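Local coordinates for adhesion G-protein coupled receptor G6 (Danio rerio, PDB 6V55) that is a calcium-binding adhesion G-protein coupled receptor with a part in myelination and probably in signalling from outside the cell, at residues Q469-F474 / R479-T484; V456-P461 / P499-C504; F146-E151 / T162-S167. One frame throughout, in Å; residues are numbered along the deposited sequence.

Interaction 1. Residues Q469-F474 / R479-T484; sequences QYVPCF and RNASRT. With NAG (2-acetamido-2-deoxy-beta-D-glucopyranose), chain N; NAG (2-acetamido-2-deoxy-beta-D-glucopyranose), chain K.
Tyr470 faces Ser482 at a non-hydrogen-bonded pair of an antiparallel hairpin. The side chain leaves with CG beside the backbone N (chi1 -63°), which turns the ring toward the partner strand. CB and CG pass near the carbonyl oxygen of Ala481, with CB to O at 3.8 Å. CD2 lies 3.7 Å from Ser482 CB and the same distance from Ala481 O, with Asn480 CB a little farther off. CE2 rests on CB of Ser482 at 3.6 Å. The same side of the ring points its edge at O7 of the N-acetylglucosamine of chain K, the sugar carried by Asn503. With an alanine here, the CB atoms of Asn480 and Ser482 would probably lose their aromatic cover, and a gap would open beside the sugar's acetamide.

The backbones are held by pairs of bonds. Val471 N gives to Ala481 O at 3.2 Å, and Ala481 N gives to Val471 O at 3.0 Å. Gln469 and Arg483 form a second such pair. Cys473 N continues the ladder to Arg479 O. On the other face, CG2 of Val471 packs on CB of Ala481 at 4.2 Å, and Trp460 covers both.

Asn480 ND2 is bonded to C1 of the chain N sugar. Arg479 spans both glycans: NH2 comes to 2.6 Å from O6 of the chain K sugar, which lays O5 over a guanidinium face. Cys473 forms a disulfide with Cys504. A glycosylated hairpin in a small three-stranded sheet, with a disulfide from Cys473, is consistent with the hormone receptor (HormR) module of adhesion receptors.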
loop_
_atom_site.group_PDB
_atom_site.type_symbol
_atom_site.label_atom_id
_atom_site.label_comp_id
_atom_site.label_asym_id
_atom_site.label_seq_id
_atom_site.Cartn_x
_atom_site.Cartn_y
_atom_site.Cartn_z
ATOM N N GLN A 469 9.462 13.841 -9.056
ATOM C CA GLN A 469 9.564 12.808 -8.034
ATOM C C GLN A 469 11.014 12.466 -7.738
ATOM O O GLN A 469 11.862 12.516 -8.622
ATOM C CB GLN A 469 8.853 11.539 -8.474
ATOM C CG GLN A 469 7.413 11.758 -8.680
ATOM C CD GLN A 469 6.594 11.324 -7.497
ATOM O OE1 GLN A 469 7.123 11.079 -6.397
ATOM N NE2 GLN A 469 5.282 11.228 -7.703
ATOM N N TYR A 470 11.279 12.048 -6.502
ATOM C CA TYR A 470 12.624 11.710 -6.055
ATOM C C TYR A 470 12.633 10.263 -5.603
ATOM O O TYR A 470 11.713 9.830 -4.899
ATOM C CB TYR A 470 13.083 12.626 -4.921
ATOM C CG TYR A 470 13.171 14.067 -5.344
ATOM C CD1 TYR A 470 12.067 14.910 -5.237
ATOM C CD2 TYR A 470 14.354 14.583 -5.865
ATOM C CE1 TYR A 470 12.123 16.219 -5.647
ATOM C CE2 TYR A 470 14.431 15.906 -6.265
ATOM C CZ TYR A 470 13.308 16.715 -6.146
ATOM O OH TYR A 470 13.351 18.032 -6.539
ATOM N N VAL A 471 13.641 9.511 -6.035
ATOM C CA VAL A 471 13.840 8.126 -5.614
ATOM C C VAL A 471 15.276 8.008 -5.094
ATOM O O VAL A 471 16.114 8.889 -5.356
ATOM C CB VAL A 471 13.566 7.129 -6.766
ATOM C CG1 VAL A 471 12.123 7.214 -7.266
ATOM C CG2 VAL A 471 14.552 7.331 -7.852
ATOM N N PRO A 472 15.583 6.955 -4.317
ATOM C CA PRO A 472 16.968 6.761 -3.873
ATOM C C PRO A 472 17.917 6.342 -4.979
ATOM O O PRO A 472 17.553 5.611 -5.907
ATOM C CB PRO A 472 16.846 5.642 -2.836
ATOM C CG PRO A 472 15.524 5.031 -3.069
ATOM C CD PRO A 472 14.683 6.185 -3.437
ATOM N N CYS A 473 19.163 6.805 -4.845
ATOM C CA CYS A 473 20.227 6.370 -5.731
ATOM C C CYS A 473 20.540 4.908 -5.439
ATOM O O CYS A 473 20.751 4.533 -4.283
ATOM C CB CYS A 473 21.478 7.233 -5.536
ATOM S SG CYS A 473 21.392 8.907 -6.206
ATOM N N PHE A 474 20.522 4.078 -6.478
ATOM C CA PHE A 474 20.869 2.673 -6.321
ATOM C C PHE A 474 22.383 2.526 -6.307
ATOM O O PHE A 474 23.045 3.027 -7.212
ATOM C CB PHE A 474 20.273 1.842 -7.457
ATOM C CG PHE A 474 20.546 0.378 -7.330
ATOM C CD1 PHE A 474 19.838 -0.380 -6.408
ATOM C CD2 PHE A 474 21.536 -0.238 -8.092
ATOM C CE1 PHE A 474 20.068 -1.740 -6.278
ATOM C CE2 PHE A 474 21.797 -1.604 -7.948
ATOM C CZ PHE A 474 21.056 -2.352 -7.038
ATOM N N ARG A 479 22.212 10.008 -1.697
ATOM C CA ARG A 479 21.566 11.120 -2.391
ATOM C C ARG A 479 20.421 10.582 -3.255
ATOM O O ARG A 479 20.159 9.373 -3.295
ATOM C CB ARG A 479 22.574 11.941 -3.221
ATOM C CG ARG A 479 23.932 12.187 -2.554
ATOM C CD ARG A 479 24.787 13.202 -3.299
ATOM N NE ARG A 479 24.482 14.591 -2.945
ATOM C CZ ARG A 479 25.191 15.642 -3.364
ATOM N NH1 ARG A 479 26.245 15.466 -4.160
ATOM N NH2 ARG A 479 24.845 16.871 -2.995
ATOM N N ASN A 480 19.716 11.499 -3.927
ATOM C CA ASN A 480 18.532 11.204 -4.724
ATOM C C ASN A 480 18.789 11.325 -6.222
ATOM O O ASN A 480 19.701 12.026 -6.678
ATOM C CB ASN A 480 17.382 12.165 -4.426
ATOM C CG ASN A 480 17.034 12.258 -2.978
ATOM O OD1 ASN A 480 17.116 11.283 -2.236
ATOM N ND2 ASN A 480 16.613 13.468 -2.566
ATOM N N ALA A 481 17.921 10.674 -6.990
ATOM C CA ALA A 481 17.717 10.950 -8.403
ATOM C C ALA A 481 16.354 11.602 -8.551
ATOM O O ALA A 481 15.531 11.536 -7.639
ATOM C CB ALA A 481 17.782 9.671 -9.240
ATOM N N SER A 482 16.109 12.239 -9.698
ATOM C CA SER A 482 14.832 12.914 -9.919
ATOM C C SER A 482 14.381 12.762 -11.363
ATOM O O SER A 482 15.201 12.594 -12.265
ATOM C CB SER A 482 14.884 14.402 -9.558
ATOM O OG SER A 482 15.533 15.126 -10.584
ATOM N N ARG A 483 13.057 12.792 -11.559
ATOM C CA ARG A 483 12.410 12.712 -12.871
ATOM C C ARG A 483 11.148 13.561 -12.849
ATOM O O ARG A 483 10.411 13.559 -11.859
ATOM C CB ARG A 483 12.043 11.274 -13.261
ATOM C CG ARG A 483 12.081 11.002 -14.747
ATOM C CD ARG A 483 11.678 9.571 -15.082
ATOM N NE ARG A 483 11.836 9.249 -16.502
ATOM C CZ ARG A 483 11.357 8.139 -17.070
ATOM N NH1 ARG A 483 10.676 7.258 -16.338
ATOM N NH2 ARG A 483 11.549 7.907 -18.367
ATOM N N THR A 484 10.895 14.284 -13.941
ATOM C CA THR A 484 9.769 15.210 -14.025
ATOM C C THR A 484 8.777 14.735 -15.077
ATOM O O THR A 484 9.172 14.359 -16.188
ATOM C CB THR A 484 10.248 16.631 -14.345
ATOM O OG1 THR A 484 11.238 17.014 -13.386
ATOM C CG2 THR A 484 9.097 17.638 -14.263
HETATM C C1 NAG N . 16.179 13.913 -1.257
HETATM C C2 NAG N . 16.981 15.139 -0.775
HETATM C C3 NAG N . 16.401 15.683 0.547
HETATM C C4 NAG N . 14.891 15.911 0.473
HETATM C C5 NAG N . 14.151 14.686 -0.080
HETATM C C6 NAG N . 12.691 14.975 -0.365
HETATM C C7 NAG N . 19.295 14.961 -1.599
HETATM C C8 NAG N . 20.707 14.587 -1.252
HETATM N N2 NAG N . 18.393 14.817 -0.620
HETATM O O3 NAG N . 17.039 16.919 0.859
HETATM O O4 NAG N . 14.371 16.226 1.766
HETATM O O5 NAG N . 14.745 14.253 -1.319
HETATM O O6 NAG N . 12.045 13.927 -1.075
HETATM O O7 NAG N . 18.982 15.359 -2.725
HETATM C C1 NAG K . 22.280 17.212 -6.483
HETATM C C2 NAG K . 20.775 17.546 -6.441
HETATM C C3 NAG K . 20.545 19.071 -6.501
HETATM C C4 NAG K . 21.351 19.788 -5.417
HETATM C C5 NAG K . 22.836 19.411 -5.528
HETATM C C6 NAG K . 23.708 20.028 -4.449
HETATM C C7 NAG K . 19.087 15.975 -7.264
HETATM C C8 NAG K . 18.467 15.327 -8.464
HETATM N N2 NAG K . 20.064 16.858 -7.510
HETATM O O3 NAG K . 19.160 19.365 -6.325
HETATM O O4 NAG K . 21.170 21.202 -5.494
HETATM O O5 NAG K . 22.989 17.978 -5.440
HETATM O O6 NAG K . 23.757 19.257 -3.254
HETATM O O7 NAG K . 18.709 15.721 -6.118
#

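Interaction 2. Residues V456-P461 / P499-C504; sequences VHYRWP and PDRGNC. With NAG (2-acetamido-2-deoxy-beta-D-glucopyranose), chain K.
Arg501 covers the ring of Tyr458 with a methylene group, not with its charged end. CD sits 3.7 Å from the ring centroid and 15° off the ring normal, a CH-pi contact over the face. The arginine chain bends about its CG-CD bond (chi3 -63°), which sets the direction of NE and the guanidinium. The guanidinium plane stands 59° from that of the tyrosine. NH1 still passes CE2 of Tyr458, at 4.2 Å.

A sulfur meets the same ring from another side. SG of Cys504 lies at the edge, near the ring plane, 5.2 Å from the centroid of Tyr458. It is closer to the phenol oxygen: Tyr458 OH to Cys504 SG is 3.4 Å. That oxygen is hydrogen-bonded to the backbone N of Phe474, next to the cysteine that completes the disulfide. The tyrosine hydroxyl thus lies beside the disulfide, bonded to Phe474 N and in contact with Cys504 SG.

Trp460 makes the second contact. Its CZ2 touches CB of Pro499 at 3.6 Å, and the two side chains cross at about a right angle. The indole NE1 is held by the carbonyl oxygen of Phe454.

The 499-504 chain is shaped by its own bonds. Asp500 OD1 accepts from Gly502 N at 3.2 Å, an Asx turn. A type I turn follows from Arg501 to Cys504, closed by Cys504 N to Arg501 O. Asn503, within that turn, carries the sugar of chain K.

Carbon and sulfur atoms meet the rings and the phenol oxygen, and no hydrogen bond joins the two segments. The contact probably rests on shape and dispersion, perhaps helped by the polarised C-H of Arg501 CD, while the polar ends of Tyr458 and Trp460 are satisfied by neighbouring backbone.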
loop_
_atom_site.group_PDB
_atom_site.type_symbol
_atom_site.label_atom_id
_atom_site.label_comp_id
_atom_site.label_asym_id
_atom_site.label_seq_id
_atom_site.Cartn_x
_atom_site.Cartn_y
_atom_site.Cartn_z
ATOM N N VAL A 456 16.944 0.463 -14.515
ATOM C CA VAL A 456 16.578 -0.587 -13.576
ATOM C C VAL A 456 16.994 -0.167 -12.164
ATOM O O VAL A 456 17.949 0.613 -11.989
ATOM C CB VAL A 456 17.179 -1.924 -14.049
ATOM C CG1 VAL A 456 18.691 -1.991 -13.829
ATOM C CG2 VAL A 456 16.481 -3.118 -13.393
ATOM N N HIS A 457 16.130 -0.513 -11.190
ATOM C CA HIS A 457 16.116 -0.097 -9.780
ATOM C C HIS A 457 15.790 1.382 -9.579
ATOM O O HIS A 457 15.989 1.909 -8.479
ATOM C CB HIS A 457 17.412 -0.426 -9.017
ATOM C CG HIS A 457 18.008 -1.752 -9.367
ATOM N ND1 HIS A 457 17.564 -2.933 -8.812
ATOM C CD2 HIS A 457 18.991 -2.085 -10.239
ATOM C CE1 HIS A 457 18.255 -3.937 -9.321
ATOM N NE2 HIS A 457 19.124 -3.449 -10.192
ATOM N N TYR A 458 15.238 2.074 -10.575
ATOM C CA TYR A 458 14.761 3.450 -10.374
ATOM C C TYR A 458 13.275 3.445 -10.689
ATOM O O TYR A 458 12.877 3.645 -11.840
ATOM C CB TYR A 458 15.509 4.449 -11.242
ATOM C CG TYR A 458 16.884 4.722 -10.727
ATOM C CD1 TYR A 458 17.131 5.823 -9.918
ATOM C CD2 TYR A 458 17.938 3.858 -11.024
ATOM C CE1 TYR A 458 18.406 6.063 -9.417
ATOM C CE2 TYR A 458 19.216 4.082 -10.526
ATOM C CZ TYR A 458 19.445 5.189 -9.721
ATOM O OH TYR A 458 20.717 5.418 -9.219
ATOM N N ARG A 459 12.454 3.214 -9.675
ATOM C CA ARG A 459 11.031 2.991 -9.875
ATOM C C ARG A 459 10.274 4.286 -9.596
ATOM O O ARG A 459 10.160 4.720 -8.445
ATOM C CB ARG A 459 10.546 1.849 -8.996
ATOM C CG ARG A 459 10.990 0.506 -9.473
ATOM C CD ARG A 459 10.037 -0.552 -8.994
ATOM N NE ARG A 459 10.593 -1.882 -9.215
ATOM C CZ ARG A 459 10.103 -2.999 -8.676
ATOM N NH1 ARG A 459 9.033 -2.942 -7.890
ATOM N NH2 ARG A 459 10.675 -4.176 -8.932
ATOM N N TRP A 460 9.767 4.888 -10.631
ATOM C CA TRP A 460 9.160 6.195 -10.464
ATOM C C TRP A 460 7.663 6.018 -10.313
ATOM O O TRP A 460 7.064 5.300 -11.114
ATOM C CB TRP A 460 9.461 7.076 -11.667
ATOM C CG TRP A 460 10.909 7.150 -11.995
ATOM C CD1 TRP A 460 11.604 6.370 -12.887
ATOM C CD2 TRP A 460 11.862 8.048 -11.423
ATOM N NE1 TRP A 460 12.938 6.720 -12.891
ATOM C CE2 TRP A 460 13.121 7.752 -12.008
ATOM C CE3 TRP A 460 11.783 9.058 -10.452
ATOM C CZ2 TRP A 460 14.280 8.438 -11.670
ATOM C CZ3 TRP A 460 12.945 9.750 -10.120
ATOM C CH2 TRP A 460 14.177 9.431 -10.738
ATOM N N PRO A 461 7.027 6.609 -9.301
ATOM C CA PRO A 461 5.574 6.448 -9.138
ATOM C C PRO A 461 4.790 7.339 -10.098
ATOM O O PRO A 461 5.353 8.189 -10.792
ATOM C CB PRO A 461 5.331 6.847 -7.677
ATOM C CG PRO A 461 6.477 7.751 -7.331
ATOM C CD PRO A 461 7.646 7.328 -8.174
ATOM N N PRO A 499 15.468 10.956 -16.541
ATOM C CA PRO A 499 15.868 11.050 -15.136
ATOM C C PRO A 499 17.217 11.740 -14.973
ATOM O O PRO A 499 18.130 11.561 -15.782
ATOM C CB PRO A 499 15.933 9.585 -14.687
ATOM C CG PRO A 499 16.107 8.807 -15.922
ATOM C CD PRO A 499 15.372 9.555 -16.989
ATOM N N ASP A 500 17.323 12.547 -13.909
ATOM C CA ASP A 500 18.571 13.191 -13.502
ATOM C C ASP A 500 19.230 12.301 -12.456
ATOM O O ASP A 500 18.906 12.373 -11.270
ATOM C CB ASP A 500 18.301 14.594 -12.963
ATOM C CG ASP A 500 19.556 15.277 -12.399
ATOM O OD1 ASP A 500 20.711 14.970 -12.807
ATOM O OD2 ASP A 500 19.375 16.158 -11.537
ATOM N N ARG A 501 20.198 11.503 -12.881
ATOM C CA ARG A 501 20.941 10.653 -11.962
ATOM C C ARG A 501 22.339 11.191 -11.668
ATOM O O ARG A 501 23.237 10.424 -11.317
ATOM C CB ARG A 501 21.020 9.233 -12.513
ATOM C CG ARG A 501 19.675 8.558 -12.495
ATOM C CD ARG A 501 19.800 7.075 -12.735
ATOM N NE ARG A 501 20.336 6.804 -14.056
ATOM C CZ ARG A 501 21.411 6.065 -14.265
ATOM N NH1 ARG A 501 22.042 5.519 -13.236
ATOM N NH2 ARG A 501 21.844 5.856 -15.501
ATOM N N GLY A 502 22.524 12.511 -11.777
ATOM C CA GLY A 502 23.841 13.118 -11.681
ATOM C C GLY A 502 24.485 13.058 -10.308
ATOM O O GLY A 502 25.718 13.101 -10.222
ATOM N N ASN A 503 23.689 12.945 -9.238
ATOM C CA ASN A 503 24.211 12.805 -7.885
ATOM C C ASN A 503 24.358 11.337 -7.460
ATOM O O ASN A 503 24.661 11.065 -6.291
ATOM C CB ASN A 503 23.311 13.559 -6.893
ATOM C CG ASN A 503 23.249 15.067 -7.163
ATOM O OD1 ASN A 503 23.903 15.575 -8.073
ATOM N ND2 ASN A 503 22.459 15.783 -6.360
ATOM N N CYS A 504 24.176 10.391 -8.378
ATOM C CA CYS A 504 24.124 8.978 -8.034
ATOM C C CYS A 504 25.437 8.278 -8.378
ATOM O O CYS A 504 26.135 8.645 -9.331
ATOM C CB CYS A 504 22.973 8.273 -8.766
ATOM S SG CYS A 504 21.286 8.683 -8.270
HETATM C C1 NAG K . 22.280 17.212 -6.483
HETATM C C2 NAG K . 20.775 17.546 -6.441
HETATM C C3 NAG K . 20.545 19.071 -6.501
HETATM C C4 NAG K . 21.351 19.788 -5.417
HETATM C C5 NAG K . 22.836 19.411 -5.528
HETATM C C6 NAG K . 23.708 20.028 -4.449
HETATM C C7 NAG K . 19.087 15.975 -7.264
HETATM C C8 NAG K . 18.467 15.327 -8.464
HETATM N N2 NAG K . 20.064 16.858 -7.510
HETATM O O3 NAG K . 19.160 19.365 -6.325
HETATM O O4 NAG K . 21.170 21.202 -5.494
HETATM O O5 NAG K . 22.989 17.978 -5.440
HETATM O O6 NAG K . 23.757 19.257 -3.254
HETATM O O7 NAG K . 18.709 15.721 -6.118
#

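Interaction 3. Residues F146-E151 / T162-S167; sequences FTVCFE and TIFTLS
Phe150 and Phe164 reach toward each other from two facing strands and cross at about a right angle. Their ring planes stand 76° apart, with centroids separated by 6.0 Å. The pair is oblique. CE1 of Phe150 comes to the edge of the Phe164 ring, near its plane, and lies 3.6 Å from CE2 of Phe164. Seen from the Phe150 ring, the same CE2 arrives obliquely. Both phenylalanines place CG between the backbone N and the carbonyl carbon, with chi1 of 45° in Phe150 and 59° in Phe164. Each ring is thereby sent into the space between the strands.

Val148 comes at Phe164 from the opposite direction and meets its ring obliquely. Both valine methyls lie on the same side of the ring plane, by its CE2-CZ end. CG1 is 3.7 Å from CZ of Phe164, and CG2 is 3.8 Å from CE2. CG2 also lies in the plane of the Phe150 ring, at its edge, so one methyl fills the angle between the two aromatics.

Ile163 meets Phe150 obliquely at its CE2 and CZ atoms. The CG2 methyl of Ile163 touches both, each at 3.7 Å, and the side chains cross at about a right angle. Ile163 and Phe164 are neighbours in the chain, yet both point toward the 146-151 strand. A classic beta bulge, in which both face Phe177, makes this possible.

Phe273 meets Phe164 edge-to-face, and Phe177 touches both phenylalanines. All four residues of the contact are buried. The strands belong to two different antiparallel sheets, and their apolar packing is that of the sandwich interior in the concanavalin-like, pentraxin fold.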
loop_
_atom_site.group_PDB
_atom_site.type_symbol
_atom_site.label_atom_id
_atom_site.label_comp_id
_atom_site.label_asym_id
_atom_site.label_seq_id
_atom_site.Cartn_x
_atom_site.Cartn_y
_atom_site.Cartn_z
ATOM N N PHE A 146 -46.081 12.478 22.842
ATOM C CA PHE A 146 -45.018 12.233 21.873
ATOM C C PHE A 146 -44.475 13.551 21.335
ATOM O O PHE A 146 -45.177 14.562 21.299
ATOM C CB PHE A 146 -45.468 11.327 20.692
ATOM C CG PHE A 146 -46.618 11.872 19.834
ATOM C CD1 PHE A 146 -46.406 12.770 18.781
ATOM C CD2 PHE A 146 -47.894 11.369 19.992
ATOM C CE1 PHE A 146 -47.453 13.239 18.012
ATOM C CE2 PHE A 146 -48.948 11.830 19.191
ATOM C CZ PHE A 146 -48.716 12.758 18.216
ATOM N N THR A 147 -43.253 13.487 20.804
ATOM C CA THR A 147 -42.721 14.482 19.875
ATOM C C THR A 147 -42.290 13.758 18.612
ATOM O O THR A 147 -41.528 12.793 18.692
ATOM C CB THR A 147 -41.520 15.228 20.457
ATOM O OG1 THR A 147 -41.882 15.834 21.705
ATOM C CG2 THR A 147 -41.035 16.293 19.484
ATOM N N VAL A 148 -42.779 14.189 17.456
ATOM C CA VAL A 148 -42.299 13.674 16.177
ATOM C C VAL A 148 -41.722 14.846 15.389
ATOM O O VAL A 148 -42.344 15.909 15.314
ATOM C CB VAL A 148 -43.400 12.914 15.398
ATOM C CG1 VAL A 148 -44.726 13.663 15.370
ATOM C CG2 VAL A 148 -42.969 12.579 13.972
ATOM N N CYS A 149 -40.495 14.680 14.872
ATOM C CA CYS A 149 -39.879 15.658 13.982
ATOM C C CYS A 149 -39.384 14.993 12.715
ATOM O O CYS A 149 -38.850 13.881 12.743
ATOM C CB CYS A 149 -38.684 16.375 14.600
ATOM S SG CYS A 149 -38.851 16.773 16.320
ATOM N N PHE A 150 -39.506 15.713 11.616
ATOM C CA PHE A 150 -38.966 15.255 10.351
ATOM C C PHE A 150 -38.668 16.490 9.521
ATOM O O PHE A 150 -38.990 17.615 9.913
ATOM C CB PHE A 150 -39.925 14.283 9.630
ATOM C CG PHE A 150 -41.361 14.727 9.613
ATOM C CD1 PHE A 150 -42.246 14.327 10.614
ATOM C CD2 PHE A 150 -41.831 15.519 8.577
ATOM C CE1 PHE A 150 -43.562 14.744 10.597
ATOM C CE2 PHE A 150 -43.142 15.934 8.544
ATOM C CZ PHE A 150 -44.012 15.549 9.562
ATOM N N GLU A 151 -38.013 16.272 8.385
ATOM C CA GLU A 151 -37.842 17.292 7.363
ATOM C C GLU A 151 -38.592 16.798 6.134
ATOM O O GLU A 151 -38.413 15.646 5.723
ATOM C CB GLU A 151 -36.354 17.554 7.072
ATOM C CG GLU A 151 -35.503 17.863 8.329
ATOM C CD GLU A 151 -34.351 18.869 8.092
ATOM O OE1 GLU A 151 -33.536 19.078 9.032
ATOM O OE2 GLU A 151 -34.255 19.441 6.973
ATOM N N THR A 162 -50.864 11.796 2.750
ATOM C CA THR A 162 -50.460 11.372 4.091
ATOM C C THR A 162 -48.947 11.452 4.277
ATOM O O THR A 162 -48.184 11.200 3.346
ATOM C CB THR A 162 -50.911 9.938 4.379
ATOM O OG1 THR A 162 -50.231 9.035 3.498
ATOM C CG2 THR A 162 -52.405 9.791 4.185
ATOM N N ILE A 163 -48.506 11.772 5.501
ATOM C CA ILE A 163 -47.092 11.976 5.795
ATOM C C ILE A 163 -46.523 10.886 6.704
ATOM O O ILE A 163 -45.444 10.347 6.417
ATOM C CB ILE A 163 -46.835 13.394 6.370
ATOM C CG1 ILE A 163 -47.318 14.427 5.344
ATOM C CG2 ILE A 163 -45.355 13.631 6.715
ATOM C CD1 ILE A 163 -47.106 15.866 5.727
ATOM N N PHE A 164 -47.219 10.517 7.788
ATOM C CA PHE A 164 -46.913 9.230 8.426
ATOM C C PHE A 164 -48.193 8.587 8.939
ATOM O O PHE A 164 -49.220 9.254 9.103
ATOM C CB PHE A 164 -45.857 9.325 9.556
ATOM C CG PHE A 164 -46.219 10.240 10.706
ATOM C CD1 PHE A 164 -46.875 9.749 11.840
ATOM C CD2 PHE A 164 -45.817 11.576 10.691
ATOM C CE1 PHE A 164 -47.176 10.588 12.899
ATOM C CE2 PHE A 164 -46.091 12.419 11.769
ATOM C CZ PHE A 164 -46.790 11.935 12.858
ATOM N N THR A 165 -48.117 7.278 9.203
ATOM C CA THR A 165 -49.269 6.508 9.672
ATOM C C THR A 165 -48.843 5.462 10.696
ATOM O O THR A 165 -48.024 4.583 10.400
ATOM C CB THR A 165 -49.996 5.833 8.506
ATOM O OG1 THR A 165 -50.480 6.837 7.615
ATOM C CG2 THR A 165 -51.175 4.999 9.010
ATOM N N LEU A 166 -49.427 5.547 11.889
ATOM C CA LEU A 166 -49.317 4.530 12.933
ATOM C C LEU A 166 -50.640 3.765 12.998
ATOM O O LEU A 166 -51.669 4.319 13.403
ATOM C CB LEU A 166 -48.995 5.178 14.274
ATOM C CG LEU A 166 -48.997 4.320 15.539
ATOM C CD1 LEU A 166 -48.121 3.082 15.394
ATOM C CD2 LEU A 166 -48.569 5.174 16.723
ATOM N N SER A 167 -50.615 2.507 12.567
ATOM C CA SER A 167 -51.754 1.606 12.661
ATOM C C SER A 167 -51.491 0.609 13.779
ATOM O O SER A 167 -50.350 0.206 14.003
ATOM C CB SER A 167 -51.977 0.860 11.342
ATOM O OG SER A 167 -51.682 1.682 10.220
#

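From the N terminus, interaction 3 comes first. It closes a short loop between residues 151 and 162 and joins the two sheets of the pentraxin-like sandwich. The chain completes that domain before the other contacts begin. Interaction 2 opens at 456-461 and closes only at 499-504. Interaction 1, the hairpin of 469-474 and 479-484, forms within that span, so the two nest and do not cross. They touch directly: Ser482 O and Asp500 N are 2.7 Å apart, a probable hydrogen bond, and Trp460 packs against the hairpin backbone. Together they build one compact module. Interaction 3 is remote, with centres about 64 Å from interaction 1 and 66 Å from interaction 2.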